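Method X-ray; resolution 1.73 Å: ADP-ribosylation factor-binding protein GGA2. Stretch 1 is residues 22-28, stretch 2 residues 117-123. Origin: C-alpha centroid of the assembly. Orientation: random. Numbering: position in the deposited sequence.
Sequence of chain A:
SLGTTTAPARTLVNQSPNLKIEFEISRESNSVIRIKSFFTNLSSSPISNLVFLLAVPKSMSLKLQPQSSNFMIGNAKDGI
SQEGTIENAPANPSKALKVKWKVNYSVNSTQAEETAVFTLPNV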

ATOM      1  N   GLU A  22      -3.374   0.224  -4.308  1.00 11.76           N
ATOM      2  CA  GLU A  22      -2.500   0.365  -5.475  1.00 14.45           C
ATOM      3  C   GLU A  22      -1.136   0.944  -5.097  1.00 17.92           C
ATOM      4  O   GLU A  22      -1.027   1.719  -4.147  1.00 13.78           O
ATOM      5  N   PHE A  23      -0.097   0.570  -5.845  1.00 14.88           N
ATOM      6  CA  PHE A  23       1.213   1.188  -5.700  1.00 16.70           C
ATOM      7  C   PHE A  23       1.546   1.986  -6.955  1.00 20.10           C
ATOM      8  O   PHE A  23       1.256   1.552  -8.072  1.00 19.88           O
ATOM      9  N   GLU A  24       2.155   3.144  -6.763  1.00 15.62           N
ATOM     10  CA  GLU A  24       2.881   3.813  -7.839  1.00 16.08           C
ATOM     11  C   GLU A  24       4.359   3.557  -7.599  1.00 22.88           C
ATOM     12  O   GLU A  24       4.911   3.980  -6.581  1.00 19.24           O
ATOM     13  N   ILE A  25       4.993   2.837  -8.529  1.00 16.76           N
ATOM     14  CA  ILE A  25       6.380   2.428  -8.372  1.00 15.52           C
ATOM     15  C   ILE A  25       7.231   3.053  -9.463  1.00 26.62           C
ATOM     16  O   ILE A  25       6.885   2.969 -10.640  1.00 23.80           O
ATOM     17  N   SER A  26       8.333   3.681  -9.069  1.00 20.86           N
ATOM     18  CA  SER A  26       9.265   4.258 -10.039  1.00 28.19           C
ATOM     19  C   SER A  26      10.709   4.119  -9.572  1.00 32.08           C
ATOM     20  O   SER A  26      10.984   4.104  -8.377  1.00 27.10           O
ATOM     21  N   ARG A  27      11.640   4.008 -10.512  1.00 28.24           N
ATOM     22  CA  ARG A  27      13.040   3.956 -10.132  1.00 32.33           C
ATOM     23  C   ARG A  27      13.637   5.349 -10.198  1.00 34.73           C
ATOM     24  O   ARG A  27      13.382   6.100 -11.137  1.00 39.39           O
ATOM     25  N   GLU A  28      14.435   5.692  -9.195  1.00 35.76           N
ATOM     26  CA  GLU A  28      15.055   7.010  -9.141  1.00 39.50           C
ATOM     27  C   GLU A  28      16.568   6.947  -9.239  1.00 45.14           C
ATOM     28  O   GLU A  28      17.212   7.889  -9.696  1.00 50.87           O
ATOM     29  N   VAL A 117       1.451 -11.510  -0.236  1.00 26.34           N
ATOM     30  CA  VAL A 117       2.791 -11.286  -0.768  1.00 34.26           C
ATOM     31  C   VAL A 117       2.709 -10.688  -2.185  1.00 30.20           C
ATOM     32  O   VAL A 117       2.030 -11.237  -3.062  1.00 37.67           O
ATOM     33  N   PHE A 118       3.396  -9.568  -2.411  1.00 21.76           N
ATOM     34  CA  PHE A 118       3.292  -8.840  -3.683  1.00 26.56           C
ATOM     35  C   PHE A 118       4.637  -8.659  -4.397  1.00 30.64           C
ATOM     36  O   PHE A 118       5.603  -8.154  -3.820  1.00 29.35           O
ATOM     37  N   THR A 119       4.686  -9.069  -5.662  1.00 31.11           N
ATOM     38  CA  THR A 119       5.901  -8.945  -6.464  1.00 27.32           C
ATOM     39  C   THR A 119       5.897  -7.659  -7.285  1.00 28.55           C
ATOM     40  O   THR A 119       5.024  -7.446  -8.123  1.00 30.38           O
ATOM     41  N   LEU A 120       6.875  -6.798  -7.031  1.00 28.65           N
ATOM     42  CA  LEU A 120       6.958  -5.521  -7.721  1.00 29.86           C
ATOM     43  C   LEU A 120       7.280  -5.706  -9.198  1.00 42.11           C
ATOM     44  O   LEU A 120       8.033  -6.612  -9.565  1.00 40.19           O
ATOM     45  N   PRO A 121       6.700  -4.851 -10.051  1.00 39.61           N
ATOM     46  CA  PRO A 121       7.118  -4.821 -11.454  1.00 44.06           C
ATOM     47  C   PRO A 121       8.562  -4.361 -11.524  1.00 49.46           C
ATOM     48  O   PRO A 121       9.022  -3.623 -10.650  1.00 41.23           O
ATOM     49  N   ASN A 122       9.278  -4.793 -12.551  1.00 53.85           N
ATOM     50  CA  ASN A 122      10.665  -4.394 -12.690  1.00 54.14           C
ATOM     51  C   ASN A 122      10.761  -2.922 -13.071  1.00 52.17           C
ATOM     52  O   ASN A 122      10.223  -2.497 -14.096  1.00 57.44           O
ATOM     53  N   VAL A 123      11.420  -2.142 -12.223  1.00 49.65           N
ATOM     54  CA  VAL A 123      11.696  -0.746 -12.527  1.00 43.99           C
ATOM     55  C   VAL A 123      13.196  -0.514 -12.444  1.00 44.24           C
ATOM     56  O   VAL A 123      13.923  -1.341 -11.891  1.00 46.67           O
ATOM     57  OXT VAL A 123      13.712   0.493 -12.926  1.00 53.51           O
TER

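The contact between the two stretches buries 390 Å² in total, and three residues dominate it: Val123 with 109 Å² covered, Ile25 with 95 Å² and Arg27 with 56 Å². In stretch 1 the CA-to-CB bonds of Phe23, Ile25 and Arg27 all point toward stretch 2, whereas that of Ser26 points away; this every-other-residue pattern is what an extended backbone produces. The two touching parts run 32° apart, and their closest CA pairing places Arg27 CA 5.4 Å from Val123 CA.

Val123 is the C-terminal residue, so it offers both a small apolar side chain and a carboxylate. Arg27 uses the latter. With chi1 and chi2 both t and chi3 m, its chain extends and then turns, bringing Arg27 NE to 2.7 Å from Val123 O in a hydrogen bond whose N-H...O angle of 162° is nearly straight. The oxygen lies at the guanidinium edge, near its plane, as expected for an N-H donor. Arg27 NH1 adds a weak bond to the same Val123 O, at 3.2 Å and 134°. A salt bridge, with Arg27 NE 2.8 Å from Val123 OXT, brings in the second carboxylate oxygen. Beside this polar contact, Val123 (chi1 m) places CG2 3.8 Å from Ile25 CG2.

Ile25, in the m, t rotamer, directs its other branch along stretch 2: Ile25 CD1 lies 3.4 Å from Pro121 CD and 3.6 Å from Leu120 CG, and reaches the edge of the Phe118 ring, with Phe118 CE2 at 4.3 Å. Leu120 takes part although its CA-to-CB bond points sideways.

Farther along, Phe23 (chi1 m) meets Phe118 (chi1 t) in an offset edge-to-face pair. Ring planes at 87° and centroids 5.2 Å apart support that assignment, and the edge of Phe23 is directed toward the face of Phe118, with Phe23 CD1 3.6 Å from Phe118 CE2.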

ATOM      1  CB  GLU A  22      -3.152   1.271  -6.527  1.00 16.01           C
ATOM      2  CG  GLU A  22      -4.480   0.770  -7.051  1.00 15.30           C
ATOM      3  CD  GLU A  22      -5.214   1.830  -7.852  1.00 23.93           C
ATOM      4  OE1 GLU A  22      -5.460   2.925  -7.299  1.00 19.85           O
ATOM      5  OE2 GLU A  22      -5.544   1.574  -9.033  1.00 22.00           O
ATOM      6  CB  PHE A  23       2.329   0.151  -5.547  1.00 17.17           C
ATOM      7  CG  PHE A  23       2.303  -0.626  -4.254  1.00 17.98           C
ATOM      8  CD1 PHE A  23       3.005  -1.815  -4.148  1.00 16.30           C
ATOM      9  CD2 PHE A  23       1.599  -0.173  -3.156  1.00 19.90           C
ATOM     10  CE1 PHE A  23       2.999  -2.550  -2.961  1.00 18.34           C
ATOM     11  CE2 PHE A  23       1.585  -0.901  -1.973  1.00 21.72           C
ATOM     12  CZ  PHE A  23       2.287  -2.088  -1.876  1.00 21.05           C
ATOM     13  CB  GLU A  24       2.558   5.316  -7.897  1.00 17.04           C
ATOM     14  CG  GLU A  24       1.249   5.642  -8.620  1.00 27.12           C
ATOM     15  CD  GLU A  24       0.923   7.139  -8.664  1.00 30.71           C
ATOM     16  OE1 GLU A  24       1.766   7.965  -8.247  1.00 25.30           O
ATOM     17  OE2 GLU A  24      -0.196   7.486  -9.106  1.00 29.94           O
ATOM     18  CB  ILE A  25       6.520   0.892  -8.439  1.00 20.74           C
ATOM     19  CG1 ILE A  25       5.630   0.235  -7.379  1.00 23.05           C
ATOM     20  CG2 ILE A  25       7.993   0.452  -8.280  1.00 21.53           C
ATOM     21  CD1 ILE A  25       5.508  -1.265  -7.539  1.00 34.38           C
ATOM     22  CB  SER A  26       8.932   5.728 -10.300  1.00 26.85           C
ATOM     23  OG  SER A  26       9.025   6.506  -9.114  1.00 29.15           O
ATOM     24  CB  ARG A  27      13.834   2.983 -11.008  1.00 33.61           C
ATOM     25  CG  ARG A  27      15.320   2.965 -10.687  1.00 34.08           C
ATOM     26  CD  ARG A  27      16.024   1.793 -11.348  1.00 39.33           C
ATOM     27  NE  ARG A  27      15.593   0.517 -10.789  1.00 38.76           N
ATOM     28  CZ  ARG A  27      16.052   0.015  -9.647  1.00 36.85           C
ATOM     29  NH1 ARG A  27      15.610  -1.154  -9.207  1.00 38.05           N
ATOM     30  NH2 ARG A  27      16.951   0.689  -8.939  1.00 37.24           N
ATOM     31  CB  GLU A  28      14.664   7.717  -7.855  1.00 35.45           C
ATOM     32  CG  GLU A  28      13.213   8.083  -7.809  1.00 35.74           C
ATOM     33  CD  GLU A  28      12.891   8.979  -6.644  1.00 29.75           C
ATOM     34  OE1 GLU A  28      13.774   9.157  -5.774  1.00 34.51           O
ATOM     35  OE2 GLU A  28      11.760   9.502  -6.610  1.00 28.85           O
ATOM     36  CB  VAL A 117       3.547 -12.612  -0.839  1.00 31.08           C
ATOM     37  CG1 VAL A 117       4.036 -13.015   0.551  1.00 27.59           C
ATOM     38  CG2 VAL A 117       2.631 -13.694  -1.431  1.00 24.48           C
ATOM     39  CB  PHE A 118       2.615  -7.471  -3.475  1.00 28.28           C
ATOM     40  CG  PHE A 118       2.594  -6.604  -4.711  1.00 24.18           C
ATOM     41  CD1 PHE A 118       1.589  -6.744  -5.659  1.00 27.68           C
ATOM     42  CD2 PHE A 118       3.579  -5.647  -4.925  1.00 27.96           C
ATOM     43  CE1 PHE A 118       1.569  -5.947  -6.795  1.00 28.67           C
ATOM     44  CE2 PHE A 118       3.569  -4.850  -6.061  1.00 29.44           C
ATOM     45  CZ  PHE A 118       2.563  -4.997  -6.996  1.00 31.57           C
ATOM     46  CB  THR A 119       6.099 -10.171  -7.379  1.00 34.17           C
ATOM     47  OG1 THR A 119       6.342 -11.332  -6.572  1.00 28.60           O
ATOM     48  CG2 THR A 119       7.294  -9.952  -8.308  1.00 39.47           C
ATOM     49  CB  LEU A 120       8.012  -4.612  -7.078  1.00 30.94           C
ATOM     50  CG  LEU A 120       7.567  -3.725  -5.910  1.00 34.58           C
ATOM     51  CD1 LEU A 120       7.001  -4.559  -4.778  1.00 38.47           C
ATOM     52  CD2 LEU A 120       8.722  -2.855  -5.420  1.00 38.15           C
ATOM     53  CB  PRO A 121       6.200  -3.763 -12.076  1.00 39.13           C
ATOM     54  CG  PRO A 121       5.747  -2.920 -10.934  1.00 38.89           C
ATOM     55  CD  PRO A 121       5.655  -3.855  -9.761  1.00 35.92           C
ATOM     56  CB  ASN A 122      11.379  -5.280 -13.712  1.00 62.63           C
ATOM     57  CG  ASN A 122      11.295  -6.757 -13.359  1.00 66.55           C
ATOM     58  OD1 ASN A 122      11.760  -7.184 -12.299  1.00 67.37           O
ATOM     59  ND2 ASN A 122      10.694  -7.543 -14.247  1.00 70.99           N
ATOM     60  CB  VAL A 123      10.971   0.218 -11.559  1.00 41.68           C
ATOM     61  CG1 VAL A 123       9.469   0.209 -11.819  1.00 39.99           C
ATOM     62  CG2 VAL A 123      11.283  -0.144 -10.114  1.00 38.43           C
TER